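Local coordinates for protein putative hexose oxidase (Nonomuraea sp. ATCC 39727, PDB 5AWV) that probably oxidises a sugar of teicoplanin-type glycopeptide antibiotics, using a covalently bound FAD cofactor, at residues G65-V70 with V224-M229; V426-G431 with A450-E455; D475-L478 with G482-T485. All blocks are in the same frame, centred on the assembly; numbering follows the deposited sequence.

Interaction 1 of 3, residues G65-V70 with V224-M229; sequences GSTQQV and VTKYWM. With FAD (flavin-adenine dinucleotide), chain M.
T225 on strand 224-229 and T67 in the first turn of helix 67-80 meet through their side chains, and T225 can be followed atom by atom. T225 CB lies 3.6 Å from T67 OG1. From there the two branches part. T225 OG1, set between the backbone N and the carbonyl carbon (chi1 56°), heads for the polar side, 3.4 Å from T67 OG1. The methyl CG2 turns the other way, to the hydrocarbon side, where V70, one helical turn after T67, offers both its methyls; V70 CG2 is 3.8 Å from T225 CG2. Threonine suits this place because its two unlike branches serve two unlike surroundings. The polar side is organised by E183 on the adjacent strand 179-187: its OE1 is hydrogen-bonded to the hydroxyls of T67 and T225 and forms a salt bridge with K226. K226 reaches there by an extended chain that bends only at its last torsion, which brings NZ to 3.0 Å from T67 OG1. A water accepts from T67 N (2.8 Å) and weakly from K226 NZ, so it bridges the start of the helix to the strand. S66 caps that helix, its OG accepting from Q69 N. T225 and K226 both lie opposite E183 in a classic beta bulge. Just before the bulge, V224 binds the adenine through its backbone: V224 N donates to FAD N1A (2.9 Å) and V224 O accepts from FAD N6A (2.8 Å). Helix 67-80 packed beside a strand whose backbone binds adenine is consistent with the FAD-binding domain of PCMH-type flavoproteins.

Interaction 2 of 3, residues V426-G431 with A450-E455; sequences VNYITG and ADVYAE. With N1L (2-amino-2-deoxy-beta-D-glucopyranuronic acid), chain B; T55 (8-methylnonanoic acid), chain Z.
Y428, Y453 and V452 carry nearly all of this buried contact between strand 424-432 and the end of helix 438-452. The two tyrosine hydroxyls share a short hydrogen bond, Y428 OH to Y453 OH at 2.7 Å, in which either may be the donor, so each buried phenol gives the other one polar partner. Y453 OH reaches Y428 at its ring edge, near the ring plane, whereas Y428 OH stands obliquely to the other ring. The planes are nearly perpendicular, at 81°, yet with centroids 5.7 Å apart the pair is neither a stack nor a T. Carbon also touches carbon, Y428 CE1 lying 3.7 Å from Y453 CE2. V452 wedges in from the helix. With CG1 anti to its backbone N (chi1 170°), that methyl sits over the centre of the Y453 ring, 3.8 Å above the plane, and 3.5 Å from Y428 OH; CG2 rests against Y428 CE2. A branched valine can therefore fill the angle between two rings with its two methyls. V426 CG1 closes in on Y453 OH at 3.6 Å, and Y449, one turn earlier on the helix, meets both tyrosine rings. Y453 is the first residue to leave helical phi/psi, so the contact lies at the helix end. The strand's other face looks to the ligands: N427 lines the pocket of the aminoglucuronic acid, and G431, lacking a side chain, lets the acyl chain run close to the backbone. A helix thus backs an antiparallel sheet whose opposite face lines the pocket of the bound antibiotic, probably the substrate site.

Interaction 3 of 3, residues D475-L478 with G482-T485; sequences DSDL and GLNT
L483 sets its CD1 methyl over one face of the D477 carboxylate, above CG at 3.5 Å and equally far, 3.8 Å, from OD1 and OD2. D477 CB is almost as close to the same methyl. Leucine suits the place because its methyl covers the face of the carboxylate while the oxygens serve cations: OD2 pairs with K367 and OD1 with R446, whose side chain L483 also touches. Here the chain makes a short 3-10 turn in the berberine-like region of the flavoenzyme, begun by an Asx turn in which D475 OD1, met from above the carboxylate plane, accepts from D477 N at 3.0 Å. The following loop folds back onto this turn through N484. Its CG, anti to the backbone N (chi1 178°), carries the amide across to the turn, where N484 ND2 donates to L478 O over 3.0 Å. The bond is almost straight, 177°, and the acceptor lies in the amide plane, with the donor tilted 18° from the carbonyl plane. ND2 also binds V488 O and OD1 binds S486, so partners at both ends fix the rotation of the buried amide, while L478 points its own side chain away into Y449, L493 and Y494.

Interaction 1 lies far from the other two: its centre is 37 Å from that of interaction 2, on the opposite side of the chain's centre, and 34 Å from that of interaction 3. FAD spans much of this gap, since interaction 1 holds its adenine end while strand 426-431 borders the sugar beside the flavin and the acyl chain that runs away from it. Interactions 2 and 3 are neighbours, with centres 12 Å and nearest atoms about 6 Å apart, and K367 and Y449 connect the two. In interaction 3 the side chain of L478 is about 9 Å from that of Y470 in the FAD site and about 13 Å from the bound sugar.

Interaction 1 of 3, residues G65-V70 with V224-M229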
loop_
_atom_site.group_PDB
_atom_site.type_symbol
_atom_site.label_atom_id
_atom_site.label_comp_id
_atom_site.label_asym_id
_atom_site.label_seq_id
_atom_site.Cartn_x
_atom_site.Cartn_y
_atom_site.Cartn_z
ATOM N N GLY A 65 16.941 -5.996 -10.934
ATOM C CA GLY A 65 17.362 -4.589 -10.983
ATOM C C GLY A 65 17.021 -3.842 -12.228
ATOM O O GLY A 65 17.386 -2.668 -12.365
ATOM N N SER A 66 16.227 -4.467 -13.126
ATOM C CA SER A 66 15.753 -3.798 -14.320
ATOM C C SER A 66 14.530 -4.437 -14.922
ATOM O O SER A 66 14.263 -5.542 -14.630
ATOM C CB SER A 66 16.845 -3.791 -15.418
ATOM O OG SER A 66 16.965 -5.093 -16.020
ATOM N N THR A 67 13.868 -3.715 -15.819
ATOM C CA THR A 67 12.647 -4.220 -16.516
ATOM C C THR A 67 13.011 -5.482 -17.296
ATOM O O THR A 67 12.288 -6.500 -17.238
ATOM C CB THR A 67 12.060 -3.142 -17.401
ATOM O OG1 THR A 67 11.670 -2.073 -16.566
ATOM C CG2 THR A 67 10.870 -3.635 -18.198
ATOM N N GLN A 68 14.176 -5.470 -17.973
ATOM C CA GLN A 68 14.600 -6.676 -18.725
ATOM C C GLN A 68 14.802 -7.864 -17.828
ATOM O O GLN A 68 14.468 -8.981 -18.147
ATOM C CB GLN A 68 15.879 -6.433 -19.570
ATOM C CG GLN A 68 16.337 -7.672 -20.382
ATOM C CD GLN A 68 15.264 -8.086 -21.410
ATOM O OE1 GLN A 68 14.833 -9.266 -21.470
ATOM N NE2 GLN A 68 14.752 -7.098 -22.144
ATOM N N GLN A 69 15.453 -7.672 -16.706
ATOM C CA GLN A 69 15.572 -8.724 -15.782
ATOM C C GLN A 69 14.246 -9.253 -15.263
ATOM O O GLN A 69 14.110 -10.476 -15.013
ATOM C CB GLN A 69 16.373 -8.265 -14.570
ATOM C CG GLN A 69 17.880 -8.176 -14.826
ATOM C CD GLN A 69 18.598 -7.545 -13.617
ATOM O OE1 GLN A 69 18.359 -7.921 -12.494
ATOM N NE2 GLN A 69 19.432 -6.599 -13.864
ATOM N N VAL A 70 13.271 -8.360 -15.038
ATOM C CA VAL A 70 11.924 -8.857 -14.663
ATOM C C VAL A 70 11.375 -9.754 -15.780
ATOM O O VAL A 70 10.847 -10.860 -15.511
ATOM C CB VAL A 70 10.915 -7.681 -14.396
ATOM C CG1 VAL A 70 9.509 -8.183 -14.116
ATOM C CG2 VAL A 70 11.394 -6.833 -13.231
ATOM N N VAL A 224 4.284 -4.817 -12.485
ATOM C CA VAL A 224 4.523 -3.414 -12.711
ATOM C C VAL A 224 5.976 -3.174 -12.410
ATOM O O VAL A 224 6.420 -3.471 -11.303
ATOM C CB VAL A 224 3.697 -2.524 -11.776
ATOM C CG1 VAL A 224 4.047 -1.030 -11.993
ATOM C CG2 VAL A 224 2.240 -2.790 -11.988
ATOM N N THR A 225 6.703 -2.568 -13.362
ATOM C CA THR A 225 8.104 -2.227 -13.161
ATOM C C THR A 225 8.348 -0.749 -13.033
ATOM O O THR A 225 9.407 -0.372 -12.519
ATOM C CB THR A 225 8.957 -2.786 -14.366
ATOM O OG1 THR A 225 8.429 -2.276 -15.582
ATOM C CG2 THR A 225 8.830 -4.249 -14.394
ATOM N N LYS A 226 7.408 0.089 -13.480
ATOM C CA LYS A 226 7.436 1.536 -13.285
ATOM C C LYS A 226 5.991 2.104 -13.177
ATOM O O LYS A 226 5.070 1.664 -13.917
ATOM C CB LYS A 226 8.104 2.330 -14.466
ATOM C CG LYS A 226 9.482 1.770 -14.909
ATOM C CD LYS A 226 10.116 2.655 -15.969
ATOM C CE LYS A 226 11.563 2.339 -16.373
ATOM N NZ LYS A 226 11.877 0.900 -16.288
ATOM N N TYR A 227 5.841 3.127 -12.342
ATOM C CA TYR A 227 4.638 3.982 -12.300
ATOM C C TYR A 227 5.055 5.389 -12.640
ATOM O O TYR A 227 6.109 5.813 -12.176
ATOM C CB TYR A 227 4.046 4.025 -10.898
ATOM C CG TYR A 227 3.432 2.766 -10.352
ATOM C CD1 TYR A 227 2.137 2.379 -10.706
ATOM C CD2 TYR A 227 4.091 1.988 -9.424
ATOM C CE1 TYR A 227 1.545 1.216 -10.184
ATOM C CE2 TYR A 227 3.471 0.849 -8.846
ATOM C CZ TYR A 227 2.197 0.471 -9.248
ATOM O OH TYR A 227 1.542 -0.659 -8.672
ATOM N N TRP A 228 4.257 6.090 -13.446
ATOM C CA TRP A 228 4.436 7.506 -13.668
ATOM C C TRP A 228 3.257 8.264 -13.145
ATOM O O TRP A 228 2.094 7.962 -13.495
ATOM C CB TRP A 228 4.608 7.863 -15.155
ATOM C CG TRP A 228 5.933 7.475 -15.735
ATOM C CD1 TRP A 228 7.071 8.232 -15.796
ATOM C CD2 TRP A 228 6.239 6.269 -16.427
ATOM N NE1 TRP A 228 8.058 7.548 -16.473
ATOM C CE2 TRP A 228 7.570 6.354 -16.872
ATOM C CE3 TRP A 228 5.516 5.115 -16.702
ATOM C CZ2 TRP A 228 8.206 5.307 -17.605
ATOM C CZ3 TRP A 228 6.112 4.110 -17.453
ATOM C CH2 TRP A 228 7.447 4.222 -17.911
ATOM N N MET A 229 3.557 9.271 -12.352
ATOM C CA MET A 229 2.521 10.006 -11.550
ATOM C C MET A 229 2.545 11.481 -11.923
ATOM O O MET A 229 3.629 12.093 -11.981
ATOM C CB MET A 229 2.814 9.879 -10.043
ATOM C CG MET A 229 3.130 8.499 -9.534
ATOM S SD MET A 229 1.769 7.340 -9.765
ATOM C CE MET A 229 0.648 7.956 -8.502
HETATM P PA FAD M . 3.317 -6.771 -1.249
HETATM O O1A FAD M . 2.944 -7.740 -0.146
HETATM O O2A FAD M . 4.690 -6.671 -1.730
HETATM O O5B FAD M . 2.350 -6.955 -2.487
HETATM C C5B FAD M . 0.887 -7.008 -2.370
HETATM C C4B FAD M . 0.302 -7.663 -3.581
HETATM O O4B FAD M . 0.576 -6.959 -4.798
HETATM C C3B FAD M . 0.744 -9.111 -3.849
HETATM O O3B FAD M . -0.249 -9.919 -4.525
HETATM C C2B FAD M . 1.927 -8.836 -4.725
HETATM O O2B FAD M . 2.272 -9.975 -5.440
HETATM C C1B FAD M . 1.476 -7.697 -5.577
HETATM N N9A FAD M . 2.593 -6.918 -6.056
HETATM C C8A FAD M . 3.591 -6.330 -5.385
HETATM N N7A FAD M . 4.400 -5.618 -6.202
HETATM C C5A FAD M . 3.909 -5.724 -7.430
HETATM C C6A FAD M . 4.330 -5.272 -8.773
HETATM N N6A FAD M . 5.442 -4.549 -8.871
HETATM N N1A FAD M . 3.520 -5.604 -9.822
HETATM C C2A FAD M . 2.403 -6.372 -9.660
HETATM N N3A FAD M . 1.975 -6.863 -8.464
HETATM C C4A FAD M . 2.734 -6.594 -7.364
HETATM N N1 FAD M . -3.248 1.043 2.438
HETATM C C2 FAD M . -3.782 2.288 2.255
HETATM O O2 FAD M . -4.351 2.553 1.172
HETATM N N3 FAD M . -3.694 3.253 3.184
HETATM C C4 FAD M . -2.959 3.102 4.305
HETATM O O4 FAD M . -2.848 4.025 5.143
HETATM C C4X FAD M . -2.320 1.803 4.557
HETATM N N5 FAD M . -1.556 1.557 5.679
HETATM C C5X FAD M . -0.879 0.383 5.868
HETATM C C6 FAD M . -0.061 0.246 7.009
HETATM C C7 FAD M . 0.519 -1.040 7.176
HETATM C C7M FAD M . 1.399 -1.288 8.429
HETATM C C8 FAD M . 0.368 -2.165 6.169
HETATM C C8M FAD M . 1.214 -3.413 6.242
HETATM C C9 FAD M . -0.415 -1.921 5.020
HETATM C C9A FAD M . -1.053 -0.726 4.853
HETATM N N10 FAD M . -1.872 -0.448 3.726
HETATM C C10 FAD M . -2.481 0.780 3.528
HETATM C "C1'" FAD M . -2.131 -1.508 2.697
HETATM C "C2'" FAD M . -1.224 -1.424 1.529
HETATM O "O2'" FAD M . -1.736 -0.394 0.704
HETATM C "C3'" FAD M . -1.384 -2.731 0.847
HETATM O "O3'" FAD M . -1.007 -3.713 1.813
HETATM C "C4'" FAD M . -0.464 -2.805 -0.402
HETATM O "O4'" FAD M . -1.003 -3.820 -1.254
HETATM C "C5'" FAD M . 0.920 -3.209 0.040
HETATM O "O5'" FAD M . 1.833 -3.165 -1.073
HETATM P P FAD M . 3.254 -3.813 -0.914
HETATM O O1P FAD M . 4.040 -3.578 -2.110
HETATM O O2P FAD M . 3.939 -3.421 0.366
HETATM O O3P FAD M . 2.821 -5.332 -0.653
HETATM O O HOH W 1 14.423 -0.983 -15.429
#

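Interaction 2 of 3, residues V426-G431 with A450-E455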
loop_
_atom_site.group_PDB
_atom_site.type_symbol
_atom_site.label_atom_id
_atom_site.label_comp_id
_atom_site.label_asym_id
_atom_site.label_seq_id
_atom_site.Cartn_x
_atom_site.Cartn_y
_atom_site.Cartn_z
ATOM N N VAL A 426 -13.982 1.501 7.010
ATOM C CA VAL A 426 -14.019 0.875 8.378
ATOM C C VAL A 426 -13.213 -0.395 8.403
ATOM O O VAL A 426 -13.488 -1.321 7.609
ATOM C CB VAL A 426 -15.482 0.769 8.946
ATOM C CG1 VAL A 426 -16.424 0.067 8.040
ATOM C CG2 VAL A 426 -15.504 -0.037 10.283
ATOM N N ASN A 427 -12.318 -0.520 9.381
ATOM C CA ASN A 427 -11.555 -1.690 9.576
ATOM C C ASN A 427 -11.875 -2.385 10.900
ATOM O O ASN A 427 -12.148 -1.740 11.927
ATOM C CB ASN A 427 -10.046 -1.396 9.512
ATOM C CG ASN A 427 -9.563 -1.137 8.078
ATOM O OD1 ASN A 427 -10.310 -1.298 7.132
ATOM N ND2 ASN A 427 -8.340 -0.721 7.939
ATOM N N TYR A 428 -11.852 -3.684 10.830
ATOM C CA TYR A 428 -12.108 -4.630 11.935
ATOM C C TYR A 428 -10.881 -5.469 12.100
ATOM O O TYR A 428 -10.563 -6.327 11.262
ATOM C CB TYR A 428 -13.395 -5.431 11.627
ATOM C CG TYR A 428 -14.626 -4.603 11.242
ATOM C CD1 TYR A 428 -14.854 -4.249 9.930
ATOM C CD2 TYR A 428 -15.568 -4.164 12.189
ATOM C CE1 TYR A 428 -15.953 -3.549 9.540
ATOM C CE2 TYR A 428 -16.674 -3.442 11.798
ATOM C CZ TYR A 428 -16.863 -3.135 10.474
ATOM O OH TYR A 428 -17.938 -2.384 10.096
ATOM N N ILE A 429 -10.150 -5.234 13.199
ATOM C CA ILE A 429 -8.767 -5.627 13.385
ATOM C C ILE A 429 -8.558 -6.497 14.602
ATOM O O ILE A 429 -9.143 -6.238 15.628
ATOM C CB ILE A 429 -7.867 -4.410 13.567
ATOM C CG1 ILE A 429 -8.006 -3.464 12.371
ATOM C CG2 ILE A 429 -6.368 -4.770 13.642
ATOM C CD1 ILE A 429 -7.575 -2.069 12.690
ATOM N N THR A 430 -7.800 -7.571 14.455
ATOM C CA THR A 430 -7.271 -8.255 15.662
ATOM C C THR A 430 -5.863 -8.700 15.378
ATOM O O THR A 430 -5.486 -8.980 14.241
ATOM C CB THR A 430 -8.224 -9.450 16.059
ATOM O OG1 THR A 430 -7.791 -10.043 17.311
ATOM C CG2 THR A 430 -8.219 -10.562 14.995
ATOM N N GLY A 431 -5.049 -8.755 16.426
ATOM C CA GLY A 431 -3.650 -9.162 16.360
ATOM C C GLY A 431 -3.318 -10.047 17.590
ATOM O O GLY A 431 -3.954 -9.918 18.649
ATOM N N ALA A 450 -19.365 -10.389 11.134
ATOM C CA ALA A 450 -20.633 -11.020 10.798
ATOM C C ALA A 450 -21.808 -10.387 11.575
ATOM O O ALA A 450 -22.879 -10.177 11.005
ATOM C CB ALA A 450 -20.577 -12.520 11.063
ATOM N N ASP A 451 -21.572 -9.955 12.807
ATOM C CA ASP A 451 -22.694 -9.335 13.601
ATOM C C ASP A 451 -22.998 -7.970 13.015
ATOM O O ASP A 451 -24.185 -7.583 12.766
ATOM C CB ASP A 451 -22.342 -9.177 15.061
ATOM C CG ASP A 451 -22.314 -10.515 15.831
ATOM O OD1 ASP A 451 -22.680 -11.571 15.296
ATOM O OD2 ASP A 451 -21.861 -10.498 16.964
ATOM N N VAL A 452 -21.945 -7.219 12.751
ATOM C CA VAL A 452 -22.154 -5.905 12.135
ATOM C C VAL A 452 -22.918 -6.007 10.831
ATOM O O VAL A 452 -23.860 -5.261 10.622
ATOM C CB VAL A 452 -20.799 -5.162 11.961
ATOM C CG1 VAL A 452 -20.939 -3.915 11.117
ATOM C CG2 VAL A 452 -20.244 -4.817 13.292
ATOM N N TYR A 453 -22.539 -6.983 9.991
ATOM C CA TYR A 453 -23.104 -7.134 8.664
ATOM C C TYR A 453 -24.178 -8.236 8.611
ATOM O O TYR A 453 -24.507 -8.725 7.523
ATOM C CB TYR A 453 -22.001 -7.322 7.592
ATOM C CG TYR A 453 -21.087 -6.078 7.519
ATOM C CD1 TYR A 453 -21.580 -4.834 7.089
ATOM C CD2 TYR A 453 -19.778 -6.141 7.945
ATOM C CE1 TYR A 453 -20.764 -3.706 7.050
ATOM C CE2 TYR A 453 -18.999 -4.989 7.955
ATOM C CZ TYR A 453 -19.492 -3.825 7.489
ATOM O OH TYR A 453 -18.651 -2.716 7.517
ATOM N N ALA A 454 -24.868 -8.462 9.743
ATOM C CA ALA A 454 -25.792 -9.614 9.855
ATOM C C ALA A 454 -26.994 -9.544 8.929
ATOM O O ALA A 454 -27.453 -10.575 8.403
ATOM C CB ALA A 454 -26.209 -9.884 11.316
ATOM N N GLU A 455 -27.437 -8.356 8.634
ATOM C CA GLU A 455 -28.591 -8.192 7.772
ATOM C C GLU A 455 -28.268 -8.449 6.269
ATOM O O GLU A 455 -29.164 -8.677 5.483
ATOM C CB GLU A 455 -29.220 -6.813 7.965
ATOM C CG GLU A 455 -29.881 -6.600 9.334
ATOM C CD GLU A 455 -30.906 -5.420 9.345
ATOM O OE1 GLU A 455 -30.811 -4.459 8.522
ATOM O OE2 GLU A 455 -31.829 -5.432 10.176
HETATM C C1 N1L B . -2.065 -0.464 10.108
HETATM C C2 N1L B . -3.047 -1.657 10.575
HETATM C C3 N1L B . -3.832 -2.280 9.405
HETATM C C4 N1L B . -4.573 -1.156 8.712
HETATM C C5 N1L B . -3.540 -0.191 8.068
HETATM C C6 N1L B . -4.202 0.922 7.215
HETATM N N2 N1L B . -2.359 -2.738 11.278
HETATM O O3 N1L B . -4.855 -3.273 9.894
HETATM O O4 N1L B . -5.561 -1.693 7.694
HETATM O O5 N1L B . -2.770 0.479 9.143
HETATM O O6B N1L B . -4.542 2.103 7.933
HETATM O O6A N1L B . -5.414 0.511 6.722
HETATM C CAD T55 Z . -1.868 -8.125 19.857
HETATM C CAE T55 Z . -0.452 -7.762 19.489
HETATM C CAG T55 Z . -0.415 -6.415 18.767
HETATM C CAH T55 Z . -1.099 -6.535 17.401
HETATM C CAI T55 Z . -1.270 -5.168 16.749
HETATM C CAJ T55 Z . -1.934 -5.303 15.376
HETATM C CAK T55 Z . -1.654 -4.041 14.594
HETATM C CAL T55 Z . -2.089 -4.156 13.124
HETATM C CAF T55 Z . 0.361 -7.705 20.764
HETATM C C T55 Z . -1.888 -2.785 12.461
HETATM O O T55 Z . -1.392 -1.809 13.068
#

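Interaction 3 of 3, residues D475-L478 with G482-T485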
loop_
_atom_site.group_PDB
_atom_site.type_symbol
_atom_site.label_atom_id
_atom_site.label_comp_id
_atom_site.label_asym_id
_atom_site.label_seq_id
_atom_site.Cartn_x
_atom_site.Cartn_y
_atom_site.Cartn_z
ATOM N N ASP A 475 -9.182 -9.603 2.036
ATOM C CA ASP A 475 -9.701 -10.547 3.062
ATOM C C ASP A 475 -10.345 -11.775 2.340
ATOM O O ASP A 475 -11.443 -11.660 1.810
ATOM C CB ASP A 475 -10.752 -9.839 3.840
ATOM C CG ASP A 475 -11.440 -10.747 4.901
ATOM O OD1 ASP A 475 -10.960 -11.884 5.179
ATOM O OD2 ASP A 475 -12.438 -10.237 5.471
ATOM N N SER A 476 -9.615 -12.907 2.320
ATOM C CA SER A 476 -10.064 -14.188 1.771
ATOM C C SER A 476 -11.370 -14.706 2.326
ATOM O O SER A 476 -12.024 -15.462 1.635
ATOM C CB SER A 476 -8.999 -15.266 2.043
ATOM O OG SER A 476 -8.002 -14.880 1.123
ATOM N N ASP A 477 -11.805 -14.198 3.507
ATOM C CA ASP A 477 -13.045 -14.592 4.092
ATOM C C ASP A 477 -14.191 -14.148 3.234
ATOM O O ASP A 477 -15.305 -14.763 3.299
ATOM C CB ASP A 477 -13.273 -14.028 5.508
ATOM C CG ASP A 477 -12.254 -14.464 6.525
ATOM O OD1 ASP A 477 -11.365 -15.313 6.314
ATOM O OD2 ASP A 477 -12.342 -13.915 7.614
ATOM N N LEU A 478 -13.984 -13.122 2.405
ATOM C CA LEU A 478 -15.059 -12.630 1.573
ATOM C C LEU A 478 -15.371 -13.587 0.408
ATOM O O LEU A 478 -16.435 -13.530 -0.175
ATOM C CB LEU A 478 -14.767 -11.262 0.987
ATOM C CG LEU A 478 -14.718 -10.114 2.016
ATOM C CD1 LEU A 478 -14.649 -8.746 1.304
ATOM C CD2 LEU A 478 -15.919 -10.228 2.930
ATOM N N GLY A 482 -18.822 -20.112 3.611
ATOM C CA GLY A 482 -19.159 -20.259 5.033
ATOM C C GLY A 482 -19.253 -18.958 5.831
ATOM O O GLY A 482 -19.916 -18.913 6.833
ATOM N N LEU A 483 -18.542 -17.906 5.415
ATOM C CA LEU A 483 -18.459 -16.643 6.137
ATOM C C LEU A 483 -19.246 -15.584 5.409
ATOM O O LEU A 483 -19.848 -14.697 6.055
ATOM C CB LEU A 483 -16.988 -16.250 6.309
ATOM C CG LEU A 483 -16.203 -17.243 7.181
ATOM C CD1 LEU A 483 -14.744 -16.865 7.256
ATOM C CD2 LEU A 483 -16.822 -17.260 8.617
ATOM N N ASN A 484 -19.177 -15.633 4.070
ATOM C CA ASN A 484 -20.001 -14.808 3.232
ATOM C C ASN A 484 -21.224 -15.579 2.837
ATOM O O ASN A 484 -21.158 -16.384 1.883
ATOM C CB ASN A 484 -19.175 -14.308 1.995
ATOM C CG ASN A 484 -19.978 -13.464 1.042
ATOM O OD1 ASN A 484 -21.185 -13.280 1.173
ATOM N ND2 ASN A 484 -19.339 -12.973 0.053
ATOM N N THR A 485 -22.375 -15.231 3.424
ATOM C CA THR A 485 -23.617 -15.866 3.072
ATOM C C THR A 485 -24.551 -14.956 2.342
ATOM O O THR A 485 -25.718 -15.262 2.219
ATOM C CB THR A 485 -24.358 -16.449 4.312
ATOM O OG1 THR A 485 -24.708 -15.402 5.237
ATOM C CG2 THR A 485 -23.490 -17.458 5.053
#